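Local coordinates for carboxymuconolactone decarboxylase family protein (PDB 1VKE), which belongs to the AhpD-like carboxymuconolactone decarboxylase family and may act as a peroxiredoxin-type oxidoreductase in antioxidative defence, at residues E[61-64]-E[65-69]. Numbering follows the deposited sequence.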
loop_
_atom_site.group_PDB
_atom_site.type_symbol
_atom_site.label_atom_id
_atom_site.label_comp_id
_atom_site.label_asym_id
_atom_site.label_seq_id
_atom_site.Cartn_x
_atom_site.Cartn_y
_atom_site.Cartn_z
ATOM N N MET E 61 4.358 13.469 13.108
ATOM C CA MET E 61 3.917 13.268 11.716
ATOM C C MET E 61 4.601 12.100 11.039
ATOM O O MET E 61 3.949 11.337 10.326
ATOM C CB MET E 61 4.125 14.553 10.897
ATOM C CG MET E 61 3.261 15.694 11.366
ATOM S SD MET E 61 3.751 17.248 10.549
ATOM C CE MET E 61 2.388 18.232 11.134
ATOM N N GLY E 62 5.906 11.950 11.258
ATOM C CA GLY E 62 6.621 10.805 10.752
ATOM C C GLY E 62 5.972 9.508 11.284
ATOM O O GLY E 62 5.851 8.474 10.584
ATOM N N LEU E 63 5.603 9.529 12.560
ATOM C CA LEU E 63 4.976 8.351 13.199
ATOM C C LEU E 63 3.642 8.023 12.531
ATOM O O LEU E 63 3.355 6.844 12.194
ATOM C CB LEU E 63 4.774 8.598 14.698
ATOM C CG LEU E 63 4.090 7.490 15.491
ATOM C CD1 LEU E 63 4.873 6.223 15.444
ATOM C CD2 LEU E 63 3.930 7.896 16.948
ATOM N N VAL E 64 2.810 9.039 12.334
ATOM C CA VAL E 64 1.519 8.842 11.675
ATOM C C VAL E 64 1.731 8.256 10.273
ATOM O O VAL E 64 1.077 7.269 9.901
ATOM C CB VAL E 64 0.696 10.164 11.631
ATOM C CG1 VAL E 64 -0.530 10.031 10.726
ATOM C CG2 VAL E 64 0.282 10.508 13.056
ATOM N N ALA E 65 2.615 8.884 9.479
ATOM C CA ALA E 65 2.831 8.436 8.097
ATOM C C ALA E 65 3.335 6.982 8.092
ATOM O O ALA E 65 2.849 6.160 7.282
ATOM C CB ALA E 65 3.818 9.326 7.389
ATOM N N SER E 66 4.279 6.669 8.963
ATOM C CA SER E 66 4.899 5.324 9.032
ATOM C C SER E 66 3.895 4.279 9.484
ATOM O O SER E 66 3.996 3.138 9.095
ATOM C CB SER E 66 6.066 5.359 10.043
ATOM O OG SER E 66 7.085 6.270 9.614
ATOM N N THR E 67 2.941 4.658 10.329
ATOM C CA THR E 67 1.925 3.731 10.798
ATOM C C THR E 67 0.866 3.423 9.736
ATOM O O THR E 67 0.510 2.271 9.526
ATOM C CB THR E 67 1.274 4.277 12.095
ATOM O OG1 THR E 67 2.289 4.475 13.083
ATOM C CG2 THR E 67 0.264 3.268 12.670
ATOM N N VAL E 68 0.325 4.440 9.055
ATOM C CA VAL E 68 -0.687 4.172 8.059
ATOM C C VAL E 68 -0.095 3.401 6.862
ATOM O O VAL E 68 -0.816 2.665 6.142
ATOM C CB VAL E 68 -1.442 5.434 7.519
ATOM C CG1 VAL E 68 -2.170 6.120 8.631
ATOM C CG2 VAL E 68 -0.535 6.362 6.769
ATOM N N LEU E 69 1.223 3.591 6.620
ATOM C CA LEU E 69 1.926 2.839 5.576
ATOM C C LEU E 69 2.519 1.492 6.071
ATOM O O LEU E 69 3.127 0.755 5.278
ATOM C CB LEU E 69 3.026 3.687 4.935
ATOM C CG LEU E 69 2.547 4.906 4.136
ATOM C CD1 LEU E 69 3.727 5.814 3.824
ATOM C CD2 LEU E 69 1.819 4.526 2.868
#
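Ser66 and Thr67 turn their hydroxyls back to the carbonyls of Gly62 and Leu63, one turn earlier in helix 55-68. Followed outward, Ser66 has its CB 3.2 Å from Gly62 O. The next atom, OG, stands opposite the carbonyl carbon and beside the backbone N (chi1 -62°), a rotation that brings it to 2.7 Å from Gly62 O as a hydrogen-bond donor. Gly62 O also takes the helical bond from Ser66 N at 2.9 Å, the two donors arriving from opposite faces of the carbonyl plane. Thr67 repeats the pattern one residue on: OG1 donates to Leu63 O over 2.7 Å from above the carbonyl plane, 36° out of it, while Thr67 N reaches the same oxygen from the other face. Both buried hydroxyls thus donate within the helix. Leu63 lies alongside Thr67, its CD1 3.9 Å from OG1, and both side chains pack on Ile75 of helix 72-84. This is the all-helical AhpD-like fold, in which Ser66 also touches Cys74, disulfide-bonded to Cys71, and His78; its OG hydrogen-bonds an unidentified bound molecule, which may mark a pocket beside the disulfide. With an alanine in place of Ser66, Gly62 O would probably keep its backbone donor but lose the hydroxyl, and the bound molecule would lose this hydrogen-bond partner. On other flanks of the helix, Val64 packs on Ala95 of helix 89-103, and Ala65 meets Val102 of a second subunit. The regular backbone bonds include Ala65 N to Met61 O at 2.9 Å and, in the last turn, Val68 N to Val64 O at 3.0 Å, both nearly straight at 171° at the hydrogen. Both methyls of Val68 lie near Val64 O on one side of it, CG2 at 3.6 Å.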